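Local coordinates for group 1 truncated hemoglobin GlbN (Synechocystis sp., PDB 1S69), which binds one heme per chain and forms a very stable complex with oxygen, with an oxygen dissociation rate of 0.011 per second, at residues V14-L26 against M40-T52. Sequence-based numbering, arbitrary orientation.
Sequences VDLAVDKFYERVL and MAKQRAHQKAFLT. With HEM (protoporphyrin IX containing Fe), chain D; CYN (cyanide ion), chain C.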
loop_
_atom_site.group_PDB
_atom_site.type_symbol
_atom_site.label_atom_id
_atom_site.label_comp_id
_atom_site.label_asym_id
_atom_site.label_seq_id
_atom_site.Cartn_x
_atom_site.Cartn_y
_atom_site.Cartn_z
ATOM N N VAL A 14 -10.666 4.028 -3.553
ATOM C CA VAL A 14 -9.714 3.055 -3.022
ATOM C C VAL A 14 -9.659 1.797 -3.903
ATOM O O VAL A 14 -8.576 1.283 -4.175
ATOM C CB VAL A 14 -10.011 2.677 -1.509
ATOM C CG1 VAL A 14 -9.151 1.471 -1.014
ATOM C CG2 VAL A 14 -9.852 3.855 -0.621
ATOM N N ASP A 15 -10.817 1.336 -4.398
ATOM C CA ASP A 15 -10.893 0.085 -5.187
ATOM C C ASP A 15 -10.099 0.240 -6.437
ATOM O O ASP A 15 -9.291 -0.626 -6.798
ATOM C CB ASP A 15 -12.367 -0.267 -5.523
ATOM C CG ASP A 15 -12.498 -1.482 -6.499
ATOM O OD1 ASP A 15 -12.589 -2.660 -6.002
ATOM O OD2 ASP A 15 -12.550 -1.355 -7.766
ATOM N N LEU A 16 -10.311 1.378 -7.089
ATOM C CA LEU A 16 -9.582 1.753 -8.316
ATOM C C LEU A 16 -8.095 1.978 -8.064
ATOM O O LEU A 16 -7.256 1.525 -8.842
ATOM C CB LEU A 16 -10.149 3.042 -8.882
ATOM C CG LEU A 16 -10.007 3.316 -10.380
ATOM C CD1 LEU A 16 -9.155 4.547 -10.656
ATOM C CD2 LEU A 16 -9.579 2.104 -11.262
ATOM N N ALA A 17 -7.767 2.721 -7.008
ATOM C CA ALA A 17 -6.359 2.956 -6.663
ATOM C C ALA A 17 -5.603 1.652 -6.441
ATOM O O ALA A 17 -4.499 1.499 -6.894
ATOM C CB ALA A 17 -6.248 3.831 -5.427
ATOM N N VAL A 18 -6.173 0.747 -5.678
ATOM C CA VAL A 18 -5.518 -0.522 -5.373
ATOM C C VAL A 18 -5.281 -1.370 -6.647
ATOM O O VAL A 18 -4.226 -1.967 -6.842
ATOM C CB VAL A 18 -6.293 -1.323 -4.280
ATOM C CG1 VAL A 18 -5.757 -2.768 -4.155
ATOM C CG2 VAL A 18 -6.090 -0.633 -2.871
ATOM N N ASP A 19 -6.270 -1.393 -7.516
ATOM C CA ASP A 19 -6.154 -2.169 -8.743
ATOM C C ASP A 19 -5.036 -1.650 -9.620
ATOM O O ASP A 19 -4.179 -2.423 -10.107
ATOM C CB ASP A 19 -7.441 -2.114 -9.546
ATOM C CG ASP A 19 -8.516 -2.977 -8.970
ATOM O OD1 ASP A 19 -8.327 -3.800 -8.054
ATOM O OD2 ASP A 19 -9.669 -2.893 -9.423
ATOM N N LYS A 20 -5.050 -0.340 -9.787
ATOM C CA LYS A 20 -4.076 0.371 -10.562
ATOM C C LYS A 20 -2.683 0.300 -9.950
ATOM O O LYS A 20 -1.674 0.181 -10.653
ATOM C CB LYS A 20 -4.484 1.868 -10.674
ATOM C CG LYS A 20 -5.617 2.284 -11.680
ATOM C CD LYS A 20 -5.582 1.444 -12.922
ATOM C CE LYS A 20 -5.885 2.262 -14.234
ATOM N NZ LYS A 20 -6.081 1.287 -15.403
ATOM N N PHE A 21 -2.626 0.383 -8.633
ATOM C CA PHE A 21 -1.352 0.298 -7.907
ATOM C C PHE A 21 -0.654 -1.065 -8.207
ATOM O O PHE A 21 0.522 -1.082 -8.520
ATOM C CB PHE A 21 -1.618 0.553 -6.404
ATOM C CG PHE A 21 -0.510 0.123 -5.491
ATOM C CD1 PHE A 21 0.739 0.794 -5.490
ATOM C CD2 PHE A 21 -0.713 -0.946 -4.616
ATOM C CE1 PHE A 21 1.767 0.401 -4.605
ATOM C CE2 PHE A 21 0.313 -1.369 -3.776
ATOM C CZ PHE A 21 1.540 -0.703 -3.756
ATOM N N TYR A 22 -1.381 -2.185 -8.106
ATOM C CA TYR A 22 -0.814 -3.482 -8.373
ATOM C C TYR A 22 -0.448 -3.676 -9.821
ATOM O O TYR A 22 0.566 -4.318 -10.127
ATOM C CB TYR A 22 -1.664 -4.612 -7.814
ATOM C CG TYR A 22 -1.496 -4.693 -6.291
ATOM C CD1 TYR A 22 -0.208 -4.917 -5.726
ATOM C CD2 TYR A 22 -2.587 -4.422 -5.410
ATOM C CE1 TYR A 22 -0.014 -4.930 -4.340
ATOM C CE2 TYR A 22 -2.394 -4.438 -4.010
ATOM C CZ TYR A 22 -1.096 -4.673 -3.495
ATOM O OH TYR A 22 -0.855 -4.686 -2.140
ATOM N N GLU A 23 -1.223 -3.076 -10.733
ATOM C CA GLU A 23 -0.773 -3.023 -12.120
ATOM C C GLU A 23 0.585 -2.377 -12.237
ATOM O O GLU A 23 1.448 -2.912 -12.928
ATOM C CB GLU A 23 -1.783 -2.314 -13.060
ATOM C CG GLU A 23 -2.979 -3.210 -13.242
ATOM C CD GLU A 23 -4.092 -2.548 -14.048
ATOM O OE1 GLU A 23 -3.832 -1.495 -14.701
ATOM O OE2 GLU A 23 -5.214 -3.099 -13.983
ATOM N N ARG A 24 0.774 -1.254 -11.557
ATOM C CA ARG A 24 2.028 -0.532 -11.596
ATOM C C ARG A 24 3.150 -1.375 -10.926
ATOM O O ARG A 24 4.261 -1.504 -11.505
ATOM C CB ARG A 24 1.888 0.811 -10.904
ATOM C CG ARG A 24 3.185 1.708 -10.912
ATOM C CD ARG A 24 2.921 3.091 -10.357
ATOM N NE ARG A 24 1.830 3.795 -11.060
ATOM C CZ ARG A 24 1.990 4.661 -12.086
ATOM N NH1 ARG A 24 3.196 4.941 -12.561
ATOM N NH2 ARG A 24 0.928 5.242 -12.645
ATOM N N VAL A 25 2.876 -1.906 -9.723
ATOM C CA VAL A 25 3.816 -2.765 -8.987
ATOM C C VAL A 25 4.307 -3.965 -9.829
ATOM O O VAL A 25 5.488 -4.292 -9.819
ATOM C CB VAL A 25 3.172 -3.269 -7.670
ATOM C CG1 VAL A 25 3.976 -4.493 -7.072
ATOM C CG2 VAL A 25 3.048 -2.095 -6.672
ATOM N N LEU A 26 3.393 -4.637 -10.541
ATOM C CA LEU A 26 3.793 -5.840 -11.299
ATOM C C LEU A 26 4.634 -5.529 -12.554
ATOM O O LEU A 26 5.281 -6.405 -13.128
ATOM C CB LEU A 26 2.588 -6.721 -11.628
ATOM C CG LEU A 26 2.175 -7.919 -10.744
ATOM C CD1 LEU A 26 2.593 -8.015 -9.274
ATOM C CD2 LEU A 26 0.670 -8.155 -10.895
ATOM N N MET A 40 -3.095 -12.582 -6.202
ATOM C CA MET A 40 -3.322 -11.145 -6.383
ATOM C C MET A 40 -4.780 -10.733 -6.137
ATOM O O MET A 40 -5.030 -9.618 -5.709
ATOM C CB MET A 40 -2.824 -10.653 -7.719
ATOM C CG MET A 40 -1.284 -10.804 -7.950
ATOM S SD MET A 40 -0.277 -10.027 -6.678
ATOM C CE MET A 40 -0.639 -8.259 -6.971
ATOM N N ALA A 41 -5.725 -11.655 -6.312
ATOM C CA ALA A 41 -7.150 -11.390 -5.978
ATOM C C ALA A 41 -7.269 -11.176 -4.486
ATOM O O ALA A 41 -7.880 -10.200 -4.045
ATOM C CB ALA A 41 -8.075 -12.570 -6.457
ATOM N N LYS A 42 -6.656 -12.083 -3.709
ATOM C CA LYS A 42 -6.658 -11.962 -2.274
ATOM C C LYS A 42 -5.876 -10.723 -1.793
ATOM O O LYS A 42 -6.288 -10.059 -0.846
ATOM C CB LYS A 42 -6.066 -13.189 -1.659
ATOM C CG LYS A 42 -6.982 -14.367 -1.683
ATOM C CD LYS A 42 -6.348 -15.529 -0.926
ATOM C CE LYS A 42 -7.261 -16.774 -0.933
ATOM N NZ LYS A 42 -8.370 -16.658 -1.950
ATOM N N GLN A 43 -4.760 -10.443 -2.443
ATOM C CA GLN A 43 -3.907 -9.290 -2.105
ATOM C C GLN A 43 -4.640 -7.963 -2.335
ATOM O O GLN A 43 -4.641 -7.094 -1.473
ATOM C CB GLN A 43 -2.616 -9.336 -2.930
ATOM C CG GLN A 43 -1.595 -8.227 -2.626
ATOM C CD GLN A 43 -1.128 -8.200 -1.150
ATOM O OE1 GLN A 43 -1.022 -9.240 -0.515
ATOM N NE2 GLN A 43 -0.859 -7.002 -0.618
ATOM N N ARG A 44 -5.235 -7.808 -3.517
ATOM C CA ARG A 44 -6.125 -6.682 -3.817
ATOM C C ARG A 44 -7.215 -6.459 -2.738
ATOM O O ARG A 44 -7.388 -5.338 -2.278
ATOM C CB ARG A 44 -6.723 -6.786 -5.208
ATOM C CG ARG A 44 -5.755 -6.356 -6.284
ATOM C CD ARG A 44 -6.398 -6.252 -7.715
ATOM N NE ARG A 44 -6.683 -7.573 -8.249
ATOM C CZ ARG A 44 -5.848 -8.316 -9.014
ATOM N NH1 ARG A 44 -4.688 -7.859 -9.474
ATOM N NH2 ARG A 44 -6.191 -9.524 -9.342
ATOM N N ALA A 45 -7.939 -7.513 -2.356
ATOM C CA ALA A 45 -8.997 -7.401 -1.355
ATOM C C ALA A 45 -8.404 -7.001 -0.003
ATOM O O ALA A 45 -8.950 -6.110 0.685
ATOM C CB ALA A 45 -9.760 -8.714 -1.194
ATOM N N HIS A 46 -7.289 -7.624 0.387
ATOM C CA HIS A 46 -6.621 -7.189 1.633
ATOM C C HIS A 46 -6.181 -5.721 1.629
ATOM O O HIS A 46 -6.371 -5.026 2.603
ATOM C CB HIS A 46 -5.359 -7.966 1.869
ATOM C CG HIS A 46 -5.571 -9.380 2.290
ATOM N ND1 HIS A 46 -6.403 -9.728 3.379
ATOM C CD2 HIS A 46 -5.014 -10.538 1.799
ATOM C CE1 HIS A 46 -6.348 -11.041 3.554
ATOM N NE2 HIS A 46 -5.529 -11.554 2.593
ATOM N N GLN A 47 -5.542 -5.278 0.547
ATOM C CA GLN A 47 -5.044 -3.884 0.465
ATOM C C GLN A 47 -6.224 -2.863 0.452
ATOM O O GLN A 47 -6.135 -1.788 1.073
ATOM C CB GLN A 47 -4.154 -3.647 -0.757
ATOM C CG GLN A 47 -3.343 -2.317 -0.690
ATOM C CD GLN A 47 -2.273 -2.329 0.409
ATOM O OE1 GLN A 47 -1.133 -2.741 0.157
ATOM N NE2 GLN A 47 -2.610 -1.857 1.587
ATOM N N LYS A 48 -7.326 -3.215 -0.230
ATOM C CA LYS A 48 -8.488 -2.337 -0.218
ATOM C C LYS A 48 -8.989 -2.166 1.204
ATOM O O LYS A 48 -9.282 -1.048 1.623
ATOM C CB LYS A 48 -9.599 -2.813 -1.166
ATOM C CG LYS A 48 -9.212 -2.582 -2.597
ATOM C CD LYS A 48 -9.953 -3.543 -3.601
ATOM C CE LYS A 48 -9.446 -3.343 -5.022
ATOM N NZ LYS A 48 -10.229 -4.324 -5.879
ATOM N N ALA A 49 -9.114 -3.276 1.927
ATOM C CA ALA A 49 -9.544 -3.267 3.314
ATOM C C ALA A 49 -8.542 -2.523 4.236
ATOM O O ALA A 49 -8.937 -1.755 5.136
ATOM C CB ALA A 49 -9.761 -4.701 3.787
ATOM N N PHE A 50 -7.256 -2.754 3.998
ATOM C CA PHE A 50 -6.193 -2.107 4.773
ATOM C C PHE A 50 -6.140 -0.587 4.568
ATOM O O PHE A 50 -6.103 0.158 5.530
ATOM C CB PHE A 50 -4.787 -2.715 4.510
ATOM C CG PHE A 50 -3.759 -2.115 5.414
ATOM C CD1 PHE A 50 -3.594 -2.606 6.719
ATOM C CD2 PHE A 50 -3.104 -0.953 5.040
ATOM C CE1 PHE A 50 -2.746 -1.957 7.616
ATOM C CE2 PHE A 50 -2.219 -0.292 5.946
ATOM C CZ PHE A 50 -2.054 -0.821 7.222
ATOM N N LEU A 51 -6.167 -0.129 3.337
ATOM C CA LEU A 51 -6.095 1.308 3.088
ATOM C C LEU A 51 -7.382 1.998 3.514
ATOM O O LEU A 51 -7.347 3.114 3.940
ATOM C CB LEU A 51 -5.787 1.582 1.626
ATOM C CG LEU A 51 -4.360 1.149 1.198
ATOM C CD1 LEU A 51 -4.159 1.445 -0.264
ATOM C CD2 LEU A 51 -3.232 1.816 2.042
ATOM N N THR A 52 -8.518 1.289 3.406
ATOM C CA THR A 52 -9.764 1.832 3.923
ATOM C C THR A 52 -9.608 2.171 5.415
ATOM O O THR A 52 -9.949 3.266 5.821
ATOM C CB THR A 52 -10.911 0.863 3.667
ATOM O OG1 THR A 52 -11.143 0.829 2.250
ATOM C CG2 THR A 52 -12.237 1.374 4.294
HETATM C CHA HEM D . 1.075 -8.383 2.001
HETATM C CHB HEM D . 0.131 -3.721 3.128
HETATM C CHC HEM D . 4.718 -2.578 2.044
HETATM C CHD HEM D . 4.989 -6.799 -0.378
HETATM C C1A HEM D . 0.450 -7.216 2.462
HETATM C C2A HEM D . -0.897 -7.137 2.996
HETATM C C3A HEM D . -1.169 -5.866 3.269
HETATM C C4A HEM D . -0.020 -5.077 2.937
HETATM C CMA HEM D . -2.519 -5.328 3.824
HETATM C CAA HEM D . -1.814 -8.376 3.142
HETATM C CBA HEM D . -1.762 -8.705 4.645
HETATM C CGA HEM D . -2.746 -9.746 5.164
HETATM O O1A HEM D . -2.400 -10.895 4.921
HETATM O O2A HEM D . -3.817 -9.463 5.835
HETATM C C1B HEM D . 1.322 -3.042 2.969
HETATM C C2B HEM D . 1.472 -1.660 3.267
HETATM C C3B HEM D . 2.765 -1.319 3.001
HETATM C C4B HEM D . 3.414 -2.511 2.483
HETATM C CMB HEM D . 0.317 -0.769 3.843
HETATM C CAB HEM D . 3.533 0.064 3.069
HETATM C CBB HEM D . 3.054 1.265 2.615
HETATM C C1C HEM D . 5.195 -3.647 1.274
HETATM C C2C HEM D . 6.457 -3.653 0.575
HETATM C C3C HEM D . 6.484 -4.814 -0.118
HETATM C C4C HEM D . 5.275 -5.556 0.123
HETATM C CMC HEM D . 7.498 -2.474 0.691
HETATM C CAC HEM D . 7.538 -5.404 -1.075
HETATM C CBC HEM D . 8.016 -4.641 -2.047
HETATM C C1D HEM D . 3.985 -7.614 0.047
HETATM C C2D HEM D . 3.828 -8.978 -0.331
HETATM C C3D HEM D . 2.637 -9.441 0.440
HETATM C C4D HEM D . 2.181 -8.350 1.214
HETATM C CMD HEM D . 4.669 -9.810 -1.300
HETATM C CAD HEM D . 1.988 -10.810 0.416
HETATM C CBD HEM D . 2.890 -11.543 1.411
HETATM C CGD HEM D . 2.764 -13.020 1.208
HETATM O O1D HEM D . 1.844 -13.600 1.765
HETATM O O2D HEM D . 3.579 -13.631 0.506
HETATM N NA HEM D . 0.923 -5.933 2.414
HETATM N NB HEM D . 2.523 -3.555 2.463
HETATM N NC HEM D . 4.523 -4.813 0.975
HETATM N ND HEM D . 3.012 -7.273 0.989
HETATM FE FE HEM D . 2.743 -5.417 1.704
HETATM C C CYN C . 1.849 -4.831 -0.049
HETATM N N CYN C . 1.365 -4.575 -1.005
HETATM O O HOH W 1 -4.347 -4.873 -10.144
#
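Tyr-22 reaches from helix 10-26 between Met-40, Gln-43, Arg-44 and Gln-47 of helix 40-54, a knob set into a hole. A tyrosine suits this place because its flat ring fits among these side chains while its hydroxyl arrives beside the heme. There Gln-43 NE2 donates to Tyr-22 OH at 2.8 Å in a nearly straight bond (171°); the hydroxyl lies in the amide plane, and ring and amide stand almost perpendicular. The bend at chi2 of Gln-43 (58°) turns its amide over to the hydroxyl. Tyr-22 OH in turn donates to the cyanide N at 2.5 Å, unusually short and of doubtful exact length, and the phenol probably links Gln-43 to the iron-bound ligand. Met-40, its flexible chain folded back, lays CE 3.6 Å from Tyr-22 CD1. These are the distal helices B and E of the truncated 2-on-2 globin fold, their directions 132° apart. Farther along, Val-18 is a second knob, its compact branches fitting among Arg-44, Gln-47, Lys-48 and Leu-51, with CB 3.6 Å from Lys-48 CG. Lys-48 runs extended beyond CG across Val-18, and its length carries NZ to two carboxylates one turn apart. It meets Asp-15 OD1 at 2.9 Å from above the carboxylate plane and Asp-19 OD1, also at 2.9 Å, on the syn side, somewhat tilted out of the plane. A water bridges Asp-19 O, at a doubtfully short distance, and Arg-44 NH1.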